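Local structure of pyruvate kinase (Cryptosporidium parvum, 4DRS) at residues Q132-T138 / D183-V189; E272-V277 / G295-I301; T449-A455 / G468-L474. The protein probably catalyses the last step of glycolysis, moving the phosphate of phosphoenolpyruvate onto ADP to give pyruvate and ATP. All coordinates share one frame; numbering follows the deposited sequence.

Contact 1: residues Q132-T138 / D183-V189; sequences QTLKITT and DFIVCKV
Lys135 and Phe184 meet on the face of the sheet that also carries Thr133, Thr137 and Val186. From CB, which projects onto this face, the lysine runs fully extended, with CG anti to the backbone N (chi1 -172°), a course that takes it over the neighbouring strand. Its CG lies 3.8 Å from Ile185 O, CD carries the chain outward, and CE comes to 3.8 Å from Phe184 CD2. At the tip, NZ stands 4.8 Å from the centroid of the Phe184 ring and only 15° off the ring normal, a cation-pi contact over the face; Val186 CG2 lies at the ring's edge, in its plane. A long aliphatic chain with a charged end suits this partly exposed spot.

The two strands, 133-137 and 184-188, are antiparallel neighbours in the B domain, the small beta domain that pyruvate kinases insert into the TIM barrel. On the buried face Ile136 and Ile185 lie side by side, CB of the first 4.0 Å from CG1 of the second, and Ile136 CD1 reaches Cys187 SG; branched and small apolar groups fill this interior. Where the pairing ends, Asp183 O is held twice by Thr138, at 2.9 Å by its N and at 2.9 Å by its OG1. Both donors approach from the same face of the carbonyl plane, the hydroxyl 45° out of it.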
loop_
_atom_site.group_PDB
_atom_site.type_symbol
_atom_site.label_atom_id
_atom_site.label_comp_id
_atom_site.label_asym_id
_atom_site.label_seq_id
_atom_site.Cartn_x
_atom_site.Cartn_y
_atom_site.Cartn_z
ATOM N N GLN A 132 15.901 -63.122 1.465
ATOM C CA GLN A 132 16.496 -63.714 2.664
ATOM C C GLN A 132 15.763 -63.246 3.922
ATOM O O GLN A 132 15.198 -62.148 3.949
ATOM C CB GLN A 132 17.995 -63.388 2.754
ATOM C CG GLN A 132 18.315 -61.989 3.262
ATOM C CD GLN A 132 19.803 -61.734 3.408
ATOM O OE1 GLN A 132 20.512 -61.533 2.421
ATOM N NE2 GLN A 132 20.279 -61.722 4.647
ATOM N N THR A 133 15.765 -64.087 4.953
ATOM C CA THR A 133 15.128 -63.736 6.221
ATOM C C THR A 133 16.169 -63.225 7.218
ATOM O O THR A 133 17.000 -63.992 7.716
ATOM C CB THR A 133 14.321 -64.909 6.828
ATOM O OG1 THR A 133 15.211 -65.950 7.247
ATOM C CG2 THR A 133 13.315 -65.465 5.821
ATOM N N LEU A 134 16.122 -61.922 7.488
ATOM C CA LEU A 134 17.050 -61.284 8.417
ATOM C C LEU A 134 16.484 -61.224 9.832
ATOM O O LEU A 134 15.361 -60.762 10.043
ATOM C CB LEU A 134 17.416 -59.873 7.939
ATOM C CG LEU A 134 18.274 -59.009 8.871
ATOM C CD1 LEU A 134 19.745 -59.405 8.815
ATOM C CD2 LEU A 134 18.099 -57.535 8.546
ATOM N N LYS A 135 17.277 -61.693 10.790
ATOM C CA LYS A 135 16.926 -61.640 12.205
ATOM C C LYS A 135 17.475 -60.356 12.830
ATOM O O LYS A 135 18.544 -59.878 12.440
ATOM C CB LYS A 135 17.482 -62.869 12.927
ATOM C CG LYS A 135 17.029 -63.033 14.371
ATOM C CD LYS A 135 17.689 -64.245 15.011
ATOM C CE LYS A 135 17.341 -64.352 16.487
ATOM N NZ LYS A 135 17.989 -65.534 17.120
ATOM N N ILE A 136 16.732 -59.797 13.783
ATOM C CA ILE A 136 17.160 -58.602 14.508
ATOM C C ILE A 136 16.955 -58.810 16.009
ATOM O O ILE A 136 15.824 -58.800 16.494
ATOM C CB ILE A 136 16.413 -57.329 14.032
ATOM C CG1 ILE A 136 16.551 -57.143 12.513
ATOM C CG2 ILE A 136 16.938 -56.095 14.756
ATOM C CD1 ILE A 136 15.595 -56.134 11.912
ATOM N N THR A 137 18.055 -59.010 16.732
ATOM C CA THR A 137 18.010 -59.211 18.183
ATOM C C THR A 137 18.067 -57.879 18.935
ATOM O O THR A 137 18.522 -56.874 18.386
ATOM C CB THR A 137 19.136 -60.160 18.668
ATOM O OG1 THR A 137 19.061 -60.319 20.091
ATOM C CG2 THR A 137 20.516 -59.626 18.285
ATOM N N THR A 138 17.592 -57.881 20.179
ATOM C CA THR A 138 17.645 -56.696 21.042
ATOM C C THR A 138 18.857 -56.743 21.979
ATOM O O THR A 138 19.097 -55.812 22.755
ATOM C CB THR A 138 16.348 -56.513 21.864
ATOM O OG1 THR A 138 16.130 -57.663 22.691
ATOM C CG2 THR A 138 15.152 -56.312 20.946
ATOM N N ASP A 183 12.985 -61.450 22.659
ATOM C CA ASP A 183 14.013 -60.420 22.522
ATOM C C ASP A 183 14.548 -60.276 21.089
ATOM O O ASP A 183 15.720 -59.948 20.886
ATOM C CB ASP A 183 15.157 -60.663 23.523
ATOM C CG ASP A 183 15.760 -62.062 23.418
ATOM O OD1 ASP A 183 15.965 -62.567 22.291
ATOM O OD2 ASP A 183 16.051 -62.651 24.481
ATOM N N PHE A 184 13.680 -60.515 20.106
ATOM C CA PHE A 184 14.069 -60.462 18.693
ATOM C C PHE A 184 12.871 -60.411 17.747
ATOM O O PHE A 184 11.739 -60.687 18.144
ATOM C CB PHE A 184 14.940 -61.672 18.335
ATOM C CG PHE A 184 14.178 -62.966 18.256
ATOM C CD1 PHE A 184 13.904 -63.703 19.406
ATOM C CD2 PHE A 184 13.726 -63.448 17.029
ATOM C CE1 PHE A 184 13.199 -64.896 19.334
ATOM C CE2 PHE A 184 13.019 -64.639 16.950
ATOM C CZ PHE A 184 12.755 -65.364 18.104
ATOM N N ILE A 185 13.142 -60.057 16.492
ATOM C CA ILE A 185 12.178 -60.195 15.399
ATOM C C ILE A 185 12.869 -60.786 14.173
ATOM O O ILE A 185 14.074 -60.613 13.988
ATOM C CB ILE A 185 11.490 -58.858 15.010
ATOM C CG1 ILE A 185 12.521 -57.806 14.573
ATOM C CG2 ILE A 185 10.599 -58.353 16.142
ATOM C CD1 ILE A 185 11.920 -56.601 13.881
ATOM N N VAL A 186 12.102 -61.495 13.351
ATOM C CA VAL A 186 12.603 -62.017 12.085
ATOM C C VAL A 186 11.871 -61.301 10.954
ATOM O O VAL A 186 10.639 -61.284 10.912
ATOM C CB VAL A 186 12.423 -63.551 11.969
ATOM C CG1 VAL A 186 13.044 -64.073 10.681
ATOM C CG2 VAL A 186 13.034 -64.257 13.172
ATOM N N CYS A 187 12.641 -60.701 10.053
ATOM C CA CYS A 187 12.085 -59.938 8.943
ATOM C C CYS A 187 12.430 -60.566 7.598
ATOM O O CYS A 187 13.301 -61.435 7.513
ATOM C CB CYS A 187 12.589 -58.497 8.987
ATOM S SG CYS A 187 12.128 -57.591 10.478
ATOM N N LYS A 188 11.734 -60.119 6.556
ATOM C CA LYS A 188 12.009 -60.556 5.194
ATOM C C LYS A 188 12.521 -59.369 4.385
ATOM O O LYS A 188 11.789 -58.398 4.162
ATOM C CB LYS A 188 10.748 -61.143 4.554
ATOM C CG LYS A 188 10.986 -61.852 3.227
ATOM C CD LYS A 188 9.681 -62.316 2.591
ATOM C CE LYS A 188 8.894 -61.155 1.999
ATOM N NZ LYS A 188 7.611 -61.612 1.397
ATOM N N VAL A 189 13.783 -59.455 3.965
ATOM C CA VAL A 189 14.425 -58.403 3.171
ATOM C C VAL A 189 13.663 -58.200 1.862
ATOM O O VAL A 189 13.538 -59.124 1.055
ATOM C CB VAL A 189 15.915 -58.718 2.900
ATOM C CG1 VAL A 189 16.543 -57.653 2.010
ATOM C CG2 VAL A 189 16.684 -58.824 4.210
#

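Contact 2: residues E272-V277 / G295-I301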
loop_
_atom_site.group_PDB
_atom_site.type_symbol
_atom_site.label_atom_id
_atom_site.label_comp_id
_atom_site.label_asym_id
_atom_site.label_seq_id
_atom_site.Cartn_x
_atom_site.Cartn_y
_atom_site.Cartn_z
ATOM N N GLU A 272 11.264 -32.393 13.936
ATOM C CA GLU A 272 11.796 -33.485 13.124
ATOM C C GLU A 272 10.727 -34.510 12.744
ATOM O O GLU A 272 11.037 -35.530 12.127
ATOM C CB GLU A 272 12.911 -34.213 13.885
ATOM C CG GLU A 272 14.166 -33.401 14.121
ATOM C CD GLU A 272 15.276 -34.230 14.723
ATOM O OE1 GLU A 272 15.941 -34.986 13.976
ATOM O OE2 GLU A 272 15.487 -34.120 15.948
ATOM N N ASN A 273 9.482 -34.256 13.135
ATOM C CA ASN A 273 8.380 -35.157 12.802
ATOM C C ASN A 273 7.014 -34.479 12.823
ATOM O O ASN A 273 6.904 -33.303 13.191
ATOM C CB ASN A 273 8.395 -36.416 13.692
ATOM C CG ASN A 273 8.109 -36.124 15.156
ATOM O OD1 ASN A 273 7.696 -35.027 15.536
ATOM N ND2 ASN A 273 8.322 -37.130 15.991
ATOM N N LEU A 274 5.987 -35.233 12.437
ATOM C CA LEU A 274 4.628 -34.710 12.288
ATOM C C LEU A 274 4.070 -34.139 13.592
ATOM O O LEU A 274 3.459 -33.067 13.585
ATOM C CB LEU A 274 3.690 -35.779 11.699
ATOM C CG LEU A 274 2.246 -35.395 11.333
ATOM C CD1 LEU A 274 2.185 -34.187 10.400
ATOM C CD2 LEU A 274 1.508 -36.580 10.721
ATOM N N GLU A 275 4.290 -34.847 14.701
ATOM C CA GLU A 275 3.842 -34.383 16.016
ATOM C C GLU A 275 4.359 -32.983 16.325
ATOM O O GLU A 275 3.585 -32.096 16.700
ATOM C CB GLU A 275 4.257 -35.358 17.122
ATOM C CG GLU A 275 3.168 -36.334 17.543
ATOM C CD GLU A 275 2.009 -35.654 18.259
ATOM O OE1 GLU A 275 2.245 -34.985 19.291
ATOM O OE2 GLU A 275 0.856 -35.797 17.797
ATOM N N GLY A 276 5.664 -32.795 16.151
ATOM C CA GLY A 276 6.298 -31.493 16.324
ATOM C C GLY A 276 5.684 -30.407 15.460
ATOM O O GLY A 276 5.502 -29.280 15.922
ATOM N N VAL A 277 5.368 -30.744 14.210
ATOM C CA VAL A 277 4.711 -29.806 13.294
ATOM C C VAL A 277 3.302 -29.438 13.789
ATOM O O VAL A 277 2.942 -28.258 13.818
ATOM C CB VAL A 277 4.644 -30.347 11.842
ATOM C CG1 VAL A 277 3.940 -29.352 10.927
ATOM C CG2 VAL A 277 6.037 -30.663 11.310
ATOM N N GLY A 295 15.090 -35.334 10.177
ATOM C CA GLY A 295 14.376 -36.280 11.040
ATOM C C GLY A 295 13.549 -37.324 10.308
ATOM O O GLY A 295 14.005 -37.920 9.331
ATOM N N ASP A 296 12.325 -37.532 10.787
ATOM C CA ASP A 296 11.403 -38.512 10.217
ATOM C C ASP A 296 10.352 -37.893 9.301
ATOM O O ASP A 296 9.644 -38.616 8.596
ATOM C CB ASP A 296 10.693 -39.287 11.332
ATOM C CG ASP A 296 11.592 -40.302 12.003
ATOM O OD1 ASP A 296 12.575 -40.750 11.368
ATOM O OD2 ASP A 296 11.308 -40.660 13.168
ATOM N N LEU A 297 10.254 -36.563 9.319
ATOM C CA LEU A 297 9.209 -35.827 8.600
ATOM C C LEU A 297 8.968 -36.331 7.174
ATOM O O LEU A 297 7.817 -36.520 6.765
ATOM C CB LEU A 297 9.516 -34.324 8.598
ATOM C CG LEU A 297 8.408 -33.368 8.140
ATOM C CD1 LEU A 297 7.123 -33.574 8.933
ATOM C CD2 LEU A 297 8.880 -31.923 8.235
ATOM N N GLY A 298 10.057 -36.570 6.440
ATOM C CA GLY A 298 9.992 -37.045 5.057
ATOM C C GLY A 298 9.385 -38.425 4.858
ATOM O O GLY A 298 9.304 -38.912 3.729
ATOM N N MET A 299 8.954 -39.047 5.953
ATOM C CA MET A 299 8.361 -40.382 5.921
ATOM C C MET A 299 6.929 -40.400 6.451
ATOM O O MET A 299 6.240 -41.418 6.352
ATOM C CB MET A 299 9.206 -41.347 6.748
ATOM C CG MET A 299 10.494 -41.812 6.091
ATOM S SD MET A 299 11.580 -42.629 7.279
ATOM C CE MET A 299 10.410 -43.650 8.177
ATOM N N GLU A 300 6.491 -39.279 7.019
ATOM C CA GLU A 300 5.180 -39.201 7.660
ATOM C C GLU A 300 4.211 -38.341 6.852
ATOM O O GLU A 300 2.993 -38.455 6.996
ATOM C CB GLU A 300 5.318 -38.671 9.088
ATOM C CG GLU A 300 6.323 -39.445 9.937
ATOM C CD GLU A 300 6.468 -38.890 11.341
ATOM O OE1 GLU A 300 6.430 -37.654 11.509
ATOM O OE2 GLU A 300 6.629 -39.696 12.281
ATOM N N ILE A 301 4.770 -37.482 6.004
ATOM C CA ILE A 301 3.987 -36.627 5.117
ATOM C C ILE A 301 4.508 -36.782 3.687
ATOM O O ILE A 301 5.610 -37.297 3.490
ATOM C CB ILE A 301 4.032 -35.141 5.561
ATOM C CG1 ILE A 301 5.427 -34.534 5.349
ATOM C CG2 ILE A 301 3.593 -35.003 7.014
ATOM C CD1 ILE A 301 5.430 -33.024 5.236
HETATM O O HOH W 1 17.841 -35.394 11.276
#
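Glu272 O is gripped by two successive amides of the other segment: Asp296 N donates to it at 2.7 Å, nearly in line with the carbonyl, and Leu297 N adds a weak bond at 3.1 Å. The CA of Gly295 packs beside the same residue, 3.8 Å from Glu272 CB. Glycine suits this place, because the backbone turns there at a phi of 44° with the glutamate pressed close. A water accepts from Gly295 N and gives a weak bond to Glu272 OE1, while Glu272 OE2 takes the amide of Phe237.

Both segments follow strands of the TIM barrel, 266-271 and 289-293, and so lie at its C-terminal rim, the end where barrels of this kind carry their active sites. In keeping with this, the side chain of Glu272 is about 7 Å from that of Arg74, an ADP-binding residue.

Beyond the loop, helix 274-278 begins with Asn273 as its N-cap, the side-chain OD1 accepting from Gly276 N at 3.1 Å and its ND2 turned to Gln239. A second acceptor, the carboxylate of Glu300, serves the same helix start from across the contact. Glu300, its CG beside the backbone N (chi1 -53°) and its chain extended from there, brings OE1 to 2.6 Å from Leu274 N, in a bond of 165° met nearly along the C-O axis. A carboxylate beside a helix N-terminus is probably stabilised by the helix dipole.

On the apolar side Val277 CG2 meets Leu297 CD1 at 3.9 Å, the two side chains crossing at about a right angle, and Leu274 CD1 touches Ile301 CG2 at 3.8 Å. Val277 also packs against Met29, and Ile301 against Ile32, of a second subunit.

Contact 3: residues T449-A455 / G468-L474; sequences TIIACTA and GVKTYVL. With SO4 (sulfate ion), chain D.
Strands 449-454 and 469-473 are the two parallel strands of a beta-alpha-beta unit whose crossover carries helix 457-462. Six backbone bonds join them in regular parallel register, among them Lys470 N to Ile450 O at 2.7 Å and Ala452 N to Lys470 O at 2.8 Å.

On the face with Cys453, the ring of Tyr472 lies across Ile451: Ile451 CG2 sits over one ring face, 3.8 Å from the centroid in a CH-pi contact, and Ile451 CD1 reaches Tyr472 OH at 3.6 Å. A tyrosine fits because its flat ring covers the isoleucine while its hydroxyl bonds to Glu494. Helix 480-493 packs on this face of the alpha/beta domain's sheet. On the other face, small Ala452 leaves its CB 4.0 Å from both Val469 CG1 and Thr471 CG2, beneath helices 436-443 and 457-462.

Strand 469-473 is outermost in this chain's sheet, and the amide of Thr471, turned away from 449-454, binds O4 of a sulfate, probably from the crystallisation liquor, at 3.1 Å. Its OG1, also bonded to Thr103, meets the same oxygen. Lys470 bends at its last torsion (chi4 73°), bringing NZ to 2.8 Å from sulfate O1; Thr103 N and Lys464 NZ bind the ion as well.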
loop_
_atom_site.group_PDB
_atom_site.type_symbol
_atom_site.label_atom_id
_atom_site.label_comp_id
_atom_site.label_asym_id
_atom_site.label_seq_id
_atom_site.Cartn_x
_atom_site.Cartn_y
_atom_site.Cartn_z
ATOM N N THR A 449 24.323 -3.598 10.139
ATOM C CA THR A 449 24.863 -4.588 11.062
ATOM C C THR A 449 24.588 -4.141 12.497
ATOM O O THR A 449 24.690 -2.953 12.813
ATOM C CB THR A 449 26.376 -4.810 10.818
ATOM O OG1 THR A 449 26.547 -5.597 9.630
ATOM C CG2 THR A 449 27.037 -5.537 11.990
ATOM N N ILE A 450 24.207 -5.097 13.343
ATOM C CA ILE A 450 23.960 -4.833 14.751
ATOM C C ILE A 450 25.189 -5.220 15.566
ATOM O O ILE A 450 25.631 -6.371 15.533
ATOM C CB ILE A 450 22.743 -5.621 15.284
ATOM C CG1 ILE A 450 21.526 -5.432 14.379
ATOM C CG2 ILE A 450 22.418 -5.208 16.718
ATOM C CD1 ILE A 450 20.541 -6.579 14.458
ATOM N N ILE A 451 25.731 -4.254 16.301
ATOM C CA ILE A 451 26.868 -4.509 17.178
ATOM C C ILE A 451 26.416 -4.496 18.633
ATOM O O ILE A 451 25.982 -3.463 19.147
ATOM C CB ILE A 451 28.022 -3.504 16.932
ATOM C CG1 ILE A 451 28.553 -3.667 15.501
ATOM C CG2 ILE A 451 29.129 -3.695 17.964
ATOM C CD1 ILE A 451 29.745 -2.801 15.155
ATOM N N ALA A 452 26.508 -5.657 19.279
ATOM C CA ALA A 452 26.101 -5.818 20.670
ATOM C C ALA A 452 27.295 -5.737 21.613
ATOM O O ALA A 452 28.236 -6.529 21.499
ATOM C CB ALA A 452 25.372 -7.138 20.859
ATOM N N CYS A 453 27.240 -4.786 22.546
ATOM C CA CYS A 453 28.306 -4.572 23.520
ATOM C C CYS A 453 27.891 -5.060 24.890
ATOM O O CYS A 453 26.907 -4.586 25.463
ATOM C CB CYS A 453 28.676 -3.096 23.609
ATOM S SG CYS A 453 29.203 -2.381 22.047
ATOM N N THR A 454 28.664 -5.999 25.421
ATOM C CA THR A 454 28.357 -6.619 26.698
ATOM C C THR A 454 29.648 -6.910 27.455
ATOM O O THR A 454 30.724 -6.977 26.857
ATOM C CB THR A 454 27.516 -7.908 26.510
ATOM O OG1 THR A 454 27.178 -8.460 27.787
ATOM C CG2 THR A 454 28.271 -8.958 25.691
ATOM N N ALA A 455 29.531 -7.073 28.769
ATOM C CA ALA A 455 30.669 -7.439 29.608
ATOM C C ALA A 455 30.686 -8.939 29.893
ATOM O O ALA A 455 31.642 -9.457 30.474
ATOM C CB ALA A 455 30.647 -6.649 30.909
ATOM N N GLY A 468 22.424 -11.073 11.884
ATOM C CA GLY A 468 23.009 -9.745 11.769
ATOM C C GLY A 468 23.616 -9.168 13.034
ATOM O O GLY A 468 23.861 -7.966 13.106
ATOM N N VAL A 469 23.861 -10.013 14.031
ATOM C CA VAL A 469 24.429 -9.546 15.291
ATOM C C VAL A 469 25.913 -9.898 15.404
ATOM O O VAL A 469 26.300 -11.066 15.379
ATOM C CB VAL A 469 23.642 -10.072 16.518
ATOM C CG1 VAL A 469 24.234 -9.534 17.812
ATOM C CG2 VAL A 469 22.170 -9.690 16.424
ATOM N N LYS A 470 26.738 -8.865 15.506
ATOM C CA LYS A 470 28.147 -9.023 15.830
ATOM C C LYS A 470 28.316 -8.527 17.262
ATOM O O LYS A 470 27.608 -7.611 17.683
ATOM C CB LYS A 470 29.015 -8.225 14.853
ATOM C CG LYS A 470 30.510 -8.286 15.145
ATOM C CD LYS A 470 31.335 -7.560 14.091
ATOM C CE LYS A 470 32.830 -7.692 14.363
ATOM N NZ LYS A 470 33.383 -9.048 14.075
ATOM N N THR A 471 29.236 -9.127 18.012
ATOM C CA THR A 471 29.390 -8.789 19.427
ATOM C C THR A 471 30.779 -8.261 19.804
ATOM O O THR A 471 31.799 -8.759 19.324
ATOM C CB THR A 471 29.064 -9.994 20.327
ATOM O OG1 THR A 471 29.917 -11.090 19.976
ATOM C CG2 THR A 471 27.607 -10.419 20.173
ATOM N N TYR A 472 30.803 -7.243 20.661
ATOM C CA TYR A 472 32.039 -6.782 21.289
ATOM C C TYR A 472 31.974 -7.066 22.781
ATOM O O TYR A 472 31.100 -6.544 23.478
ATOM C CB TYR A 472 32.275 -5.281 21.065
ATOM C CG TYR A 472 32.543 -4.846 19.630
ATOM C CD1 TYR A 472 32.446 -3.500 19.272
ATOM C CD2 TYR A 472 32.892 -5.766 18.633
ATOM C CE1 TYR A 472 32.688 -3.080 17.974
ATOM C CE2 TYR A 472 33.134 -5.353 17.330
ATOM C CZ TYR A 472 33.027 -4.010 17.008
ATOM O OH TYR A 472 33.263 -3.581 15.725
ATOM N N VAL A 473 32.888 -7.906 23.261
ATOM C CA VAL A 473 32.980 -8.222 24.684
ATOM C C VAL A 473 33.923 -7.241 25.376
ATOM O O VAL A 473 35.064 -7.052 24.945
ATOM C CB VAL A 473 33.457 -9.671 24.933
ATOM C CG1 VAL A 473 33.512 -9.969 26.425
ATOM C CG2 VAL A 473 32.547 -10.666 24.227
ATOM N N LEU A 474 33.441 -6.621 26.448
ATOM C CA LEU A 474 34.211 -5.608 27.160
ATOM C C LEU A 474 34.456 -5.984 28.619
ATOM O O LEU A 474 33.766 -6.842 29.177
ATOM C CB LEU A 474 33.514 -4.247 27.063
ATOM C CG LEU A 474 33.305 -3.691 25.648
ATOM C CD1 LEU A 474 32.349 -2.510 25.658
ATOM C CD2 LEU A 474 34.629 -3.301 25.003
HETATM S S SO4 D . 31.535 -11.791 15.880
HETATM O O1 SO4 D . 32.545 -10.744 16.150
HETATM O O2 SO4 D . 30.890 -11.546 14.570
HETATM O O3 SO4 D . 32.226 -13.105 15.847
HETATM O O4 SO4 D . 30.514 -11.762 16.956
#

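The three contacts follow one another along the chain, each closing before the next opens, and each samples a different part of the enzyme. Contact 1 belongs to the inserted beta domain, contact 2 to the rim of the eight-stranded barrel, and contact 3 to the C-terminal alpha/beta domain. Contacts 1 and 2 have centres 26 Å apart, on the same side of the chain's centre; contact 3 lies on the opposite side, its centre 36 Å from that of contact 2 and 56 Å from that of contact 1. None touches another. The barrel thus stands between the two outer domains, with contact 2 near the ADP-binding residues and close to the second subunit.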